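Long-range contact in malonyl CoA-acyl carrier protein transacylase (Bartonella henselae, PDB 3QAT), which probably transfers the malonyl group from malonyl-CoA to acyl carrier protein, supplying the building block for bacterial fatty acid synthesis: residues A[87-101]-A[231-243]. Sequence-based numbering, arbitrary orientation.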
loop_
_atom_site.group_PDB
_atom_site.type_symbol
_atom_site.label_atom_id
_atom_site.label_comp_id
_atom_site.label_asym_id
_atom_site.label_seq_id
_atom_site.Cartn_x
_atom_site.Cartn_y
_atom_site.Cartn_z
ATOM N N VAL A 87 18.638 0.224 -8.675
ATOM C CA VAL A 87 17.863 0.879 -7.629
ATOM C C VAL A 87 18.776 1.569 -6.605
ATOM O O VAL A 87 18.546 2.730 -6.247
ATOM C CB VAL A 87 16.906 -0.134 -6.931
ATOM C CG1 VAL A 87 16.299 0.468 -5.675
ATOM C CG2 VAL A 87 15.833 -0.587 -7.884
ATOM N N GLU A 88 19.815 0.857 -6.156
ATOM C CA GLU A 88 20.669 1.357 -5.087
ATOM C C GLU A 88 21.357 2.648 -5.523
ATOM O O GLU A 88 21.560 3.567 -4.726
ATOM C CB GLU A 88 21.690 0.285 -4.683
ATOM C CG GLU A 88 22.658 0.727 -3.610
ATOM C CD GLU A 88 23.624 -0.380 -3.200
ATOM O OE1 GLU A 88 23.546 -1.500 -3.758
ATOM O OE2 GLU A 88 24.462 -0.121 -2.314
ATOM N N LYS A 89 21.668 2.725 -6.815
ATOM C CA LYS A 89 22.347 3.890 -7.364
ATOM C C LYS A 89 21.419 5.063 -7.664
ATOM O O LYS A 89 21.845 6.222 -7.573
ATOM C CB LYS A 89 23.139 3.502 -8.618
ATOM C CG LYS A 89 24.410 2.701 -8.323
ATOM C CD LYS A 89 25.189 2.444 -9.609
ATOM C CE LYS A 89 26.653 2.090 -9.333
ATOM N NZ LYS A 89 26.770 0.813 -8.565
ATOM N N LYS A 90 20.156 4.776 -8.005
ATOM C CA LYS A 90 19.272 5.803 -8.590
ATOM C C LYS A 90 18.095 6.252 -7.737
ATOM O O LYS A 90 17.478 7.282 -8.025
ATOM C CB LYS A 90 18.731 5.332 -9.943
ATOM C CG LYS A 90 19.802 5.143 -11.006
ATOM C CD LYS A 90 20.408 6.496 -11.390
ATOM C CE LYS A 90 21.294 6.369 -12.600
ATOM N NZ LYS A 90 21.862 7.696 -12.955
ATOM N N VAL A 91 17.784 5.467 -6.711
ATOM C CA VAL A 91 16.590 5.696 -5.892
ATOM C C VAL A 91 17.002 5.959 -4.449
ATOM O O VAL A 91 17.691 5.132 -3.839
ATOM C CB VAL A 91 15.625 4.484 -5.972
ATOM C CG1 VAL A 91 14.376 4.728 -5.120
ATOM C CG2 VAL A 91 15.235 4.208 -7.422
ATOM N N LYS A 92 16.612 7.116 -3.917
ATOM C CA LYS A 92 16.992 7.496 -2.565
ATOM C C LYS A 92 16.243 6.703 -1.482
ATOM O O LYS A 92 16.856 6.245 -0.508
ATOM C CB LYS A 92 16.796 9.008 -2.362
ATOM C CG LYS A 92 17.590 9.578 -1.214
ATOM C CD LYS A 92 17.640 11.124 -1.272
ATOM C CE LYS A 92 18.729 11.717 -0.368
ATOM N NZ LYS A 92 18.304 12.046 1.042
ATOM N N PHE A 93 14.917 6.568 -1.653
ATOM C CA PHE A 93 14.077 5.903 -0.669
ATOM C C PHE A 93 12.973 5.120 -1.369
ATOM O O PHE A 93 12.597 5.457 -2.494
ATOM C CB PHE A 93 13.375 6.918 0.239
ATOM C CG PHE A 93 14.315 7.908 0.909
ATOM C CD1 PHE A 93 15.236 7.471 1.852
ATOM C CD2 PHE A 93 14.248 9.263 0.596
ATOM C CE1 PHE A 93 16.110 8.402 2.482
ATOM C CE2 PHE A 93 15.100 10.191 1.219
ATOM C CZ PHE A 93 16.027 9.746 2.155
ATOM N N VAL A 94 12.472 4.102 -0.669
ATOM C CA VAL A 94 11.222 3.414 -1.086
ATOM C C VAL A 94 10.175 3.544 -0.013
ATOM O O VAL A 94 10.505 3.694 1.158
ATOM C CB VAL A 94 11.442 1.923 -1.477
ATOM C CG1 VAL A 94 12.343 1.825 -2.717
ATOM C CG2 VAL A 94 11.993 1.114 -0.296
ATOM N N ALA A 95 8.903 3.514 -0.416
ATOM C CA ALA A 95 7.799 3.530 0.516
ATOM C C ALA A 95 6.592 2.930 -0.188
ATOM O O ALA A 95 6.519 2.953 -1.411
ATOM C CB ALA A 95 7.474 4.973 0.947
ATOM N N GLY A 96 5.658 2.385 0.578
ATOM C CA GLY A 96 4.445 1.867 -0.083
ATOM C C GLY A 96 3.264 1.942 0.846
ATOM O O GLY A 96 3.413 1.956 2.074
ATOM N N HIS A 97 2.078 2.003 0.242
ATOM C CA HIS A 97 0.874 2.181 1.032
ATOM C C HIS A 97 0.359 0.811 1.502
ATOM O O HIS A 97 -0.234 0.065 0.732
ATOM C CB HIS A 97 -0.157 2.963 0.208
ATOM C CG HIS A 97 -1.197 3.640 1.038
ATOM N ND1 HIS A 97 -2.204 2.946 1.667
ATOM C CD2 HIS A 97 -1.423 4.955 1.289
ATOM C CE1 HIS A 97 -2.990 3.803 2.309
ATOM N NE2 HIS A 97 -2.538 5.027 2.094
ATOM N N SER A 98 0.605 0.494 2.777
ATOM C CA SER A 98 0.135 -0.733 3.428
ATOM C C SER A 98 0.670 -2.011 2.758
ATOM O O SER A 98 1.812 -2.387 3.024
ATOM C CB SER A 98 -1.404 -0.682 3.602
ATOM O OG SER A 98 -1.827 -1.762 4.416
ATOM N N LEU A 99 -0.087 -2.683 1.884
ATOM C CA LEU A 99 0.491 -3.837 1.205
ATOM C C LEU A 99 1.730 -3.391 0.388
ATOM O O LEU A 99 2.665 -4.160 0.166
ATOM C CB LEU A 99 -0.549 -4.523 0.304
ATOM C CG LEU A 99 -0.855 -3.849 -1.037
ATOM C CD1 LEU A 99 0.077 -4.230 -2.176
ATOM C CD2 LEU A 99 -2.309 -4.194 -1.428
ATOM N N GLY A 100 1.709 -2.138 -0.073
ATOM C CA GLY A 100 2.813 -1.590 -0.863
ATOM C C GLY A 100 4.156 -1.566 -0.121
ATOM O O GLY A 100 5.190 -1.483 -0.766
ATOM N N GLU A 101 4.146 -1.633 1.218
ATOM C CA GLU A 101 5.426 -1.741 1.954
ATOM C C GLU A 101 6.156 -3.041 1.577
ATOM O O GLU A 101 7.393 -3.064 1.494
ATOM C CB GLU A 101 5.208 -1.703 3.466
ATOM C CG GLU A 101 4.486 -0.470 3.962
ATOM C CD GLU A 101 4.895 -0.099 5.394
ATOM O OE1 GLU A 101 4.466 -0.771 6.390
ATOM O OE2 GLU A 101 5.643 0.868 5.508
ATOM N N ILE A 231 18.311 -2.409 0.246
ATOM C CA ILE A 231 19.470 -1.731 -0.367
ATOM C C ILE A 231 19.356 -0.194 -0.343
ATOM O O ILE A 231 20.377 0.527 -0.432
ATOM C CB ILE A 231 19.722 -2.220 -1.808
ATOM C CG1 ILE A 231 18.529 -1.849 -2.696
ATOM C CG2 ILE A 231 20.074 -3.721 -1.815
ATOM C CD1 ILE A 231 18.804 -1.824 -4.127
ATOM N N VAL A 232 18.118 0.297 -0.238
ATOM C CA VAL A 232 17.840 1.713 0.080
ATOM C C VAL A 232 16.768 1.711 1.168
ATOM O O VAL A 232 16.032 0.734 1.266
ATOM C CB VAL A 232 17.434 2.562 -1.152
ATOM C CG1 VAL A 232 18.475 2.438 -2.269
ATOM C CG2 VAL A 232 16.059 2.205 -1.672
ATOM N N PRO A 233 16.694 2.771 2.002
ATOM C CA PRO A 233 15.812 2.672 3.157
ATOM C C PRO A 233 14.332 2.693 2.801
ATOM O O PRO A 233 13.929 3.325 1.818
ATOM C CB PRO A 233 16.140 3.934 3.977
ATOM C CG PRO A 233 17.497 4.370 3.510
ATOM C CD PRO A 233 17.544 3.990 2.061
ATOM N N LEU A 234 13.565 2.012 3.642
ATOM C CA LEU A 234 12.110 2.086 3.576
ATOM C C LEU A 234 11.585 3.200 4.490
ATOM O O LEU A 234 11.906 3.224 5.696
ATOM C CB LEU A 234 11.562 0.742 4.047
ATOM C CG LEU A 234 10.026 0.676 4.130
ATOM C CD1 LEU A 234 9.402 0.476 2.741
ATOM C CD2 LEU A 234 9.565 -0.402 5.128
ATOM N N ILE A 235 10.736 4.090 3.959
ATOM C CA ILE A 235 10.098 5.065 4.839
ATOM C C ILE A 235 8.803 4.403 5.346
ATOM O O ILE A 235 7.793 4.377 4.643
ATOM C CB ILE A 235 9.775 6.397 4.121
ATOM C CG1 ILE A 235 10.974 6.906 3.319
ATOM C CG2 ILE A 235 9.285 7.453 5.158
ATOM C CD1 ILE A 235 12.305 7.034 4.123
ATOM N N ALA A 236 8.863 3.825 6.537
ATOM C CA ALA A 236 7.793 2.960 7.038
ATOM C C ALA A 236 6.526 3.722 7.356
ATOM O O ALA A 236 6.562 4.841 7.861
ATOM C CB ALA A 236 8.257 2.160 8.273
ATOM N N ASN A 237 5.385 3.083 7.096
ATOM C CA ASN A 237 4.083 3.689 7.359
ATOM C C ASN A 237 3.886 4.108 8.828
ATOM O O ASN A 237 3.160 5.067 9.095
ATOM C CB ASN A 237 2.936 2.689 7.051
ATOM C CG ASN A 237 2.701 2.403 5.575
ATOM O OD1 ASN A 237 1.896 1.525 5.288
ATOM N ND2 ASN A 237 3.294 3.161 4.657
ATOM N N VAL A 238 4.527 3.386 9.768
ATOM C CA VAL A 238 4.302 3.576 11.199
ATOM C C VAL A 238 5.242 4.646 11.755
ATOM O O VAL A 238 4.852 5.425 12.628
ATOM C CB VAL A 238 4.487 2.220 11.963
ATOM C CG1 VAL A 238 4.631 2.397 13.486
ATOM C CG2 VAL A 238 3.289 1.320 11.636
ATOM N N SER A 239 6.446 4.700 11.205
ATOM C CA SER A 239 7.534 5.510 11.802
ATOM C C SER A 239 7.886 6.778 11.020
ATOM O O SER A 239 8.385 7.754 11.608
ATOM C CB SER A 239 8.785 4.667 11.974
ATOM O OG SER A 239 9.307 4.272 10.704
ATOM N N VAL A 240 7.602 6.784 9.718
ATOM C CA VAL A 240 7.945 7.929 8.842
ATOM C C VAL A 240 9.433 8.357 8.987
ATOM O O VAL A 240 9.767 9.552 8.955
ATOM C CB VAL A 240 7.001 9.134 9.024
ATOM C CG1 VAL A 240 7.029 10.032 7.772
ATOM C CG2 VAL A 240 5.592 8.675 9.268
ATOM N N ILE A 241 10.306 7.366 9.103
ATOM C CA ILE A 241 11.749 7.593 9.057
ATOM C C ILE A 241 12.384 6.537 8.176
ATOM O O ILE A 241 11.766 5.479 7.905
ATOM C CB ILE A 241 12.396 7.595 10.471
ATOM C CG1 ILE A 241 12.173 6.262 11.180
ATOM C CG2 ILE A 241 11.913 8.784 11.302
ATOM C CD1 ILE A 241 12.723 6.209 12.626
ATOM N N PRO A 242 13.613 6.791 7.704
ATOM C CA PRO A 242 14.242 5.782 6.860
ATOM C C PRO A 242 14.660 4.567 7.694
ATOM O O PRO A 242 15.433 4.683 8.657
ATOM C CB PRO A 242 15.443 6.507 6.220
ATOM C CG PRO A 242 15.542 7.816 6.905
ATOM C CD PRO A 242 14.311 8.094 7.670
ATOM N N GLU A 243 14.125 3.410 7.333
ATOM C CA GLU A 243 14.394 2.180 8.069
ATOM C C GLU A 243 15.194 1.205 7.216
ATOM O O GLU A 243 14.825 0.933 6.070
ATOM C CB GLU A 243 13.066 1.524 8.475
ATOM C CG GLU A 243 12.103 2.446 9.250
ATOM C CD GLU A 243 12.442 2.587 10.738
ATOM O OE1 GLU A 243 13.493 2.056 11.199
ATOM O OE2 GLU A 243 11.631 3.210 11.439
HETATM O O HOH W 1 22.735 -0.498 0.474
HETATM O O HOH W 2 6.479 2.287 3.353
HETATM O O HOH W 3 5.252 0.389 8.924
#
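Val-94 and Leu-234 form a single parallel bridge between 93-96 and 234-235. Val-94 N donates to Pro-233 O (3.0 Å), and Ile-235 N donates to Val-94 O (2.8 Å). Both bonds are nearly straight.

Asn-237 and Glu-101 carry the side-chain polar contacts. The Asn-237 amide bonds to the backbone at both ends: at the end of strand 93-96 and in the turn that follows. Asn-237 ND2 donates to Gly-96 O (2.9 Å), and Asn-237 OD1 accepts from Ser-98 N (3.0 Å) on a lone pair in the carbonyl plane. Glu-101 lays its carboxylate flat against this amide, the two planes 5° apart. The backbone N of Asn-237 donates to Glu-101 OE2 (2.7 Å), from above the carboxylate plane. A water accepts from Gly-96 N and sits within hydrogen-bonding distance of Glu-101 OE2 and Ile-235 O.

Packing contacts flank the bridge. Val-232 CG1 lies against the backbone carbonyl Val-91 O, while Val-232 CG2 meets Val-94 CG1 (3.9 Å). Ile-231 CD1 reaches Val-87 CG1 (3.7 Å) and the backbone of Glu-88. Pro-233 CG sits at the edge of the Phe-93 ring. Ile-235 CG1 is turned beside its own backbone N (chi1 -48°), which brings Ile-235 CD1 to Phe-93 CD1 (3.7 Å).

Gly-96, Ser-98 and Gly-100 fit the GxSxG nucleophile elbow of acyltransferases. Ser-98 is probably the nucleophile, and its OG bonds to His-207 and Arg-123. Through its bonds to Gly-96 O and Ser-98 N, Asn-237 holds the backbone of this probable elbow; Gln-256 also bonds its OD1.

Strand 93-96 is an edge strand of the four-stranded parallel sheet, with 6-11 beside it. Segment 231-243 runs along its other edge, and its hairpin 234-235/242-243 packs against helices 246-258 and 263-272.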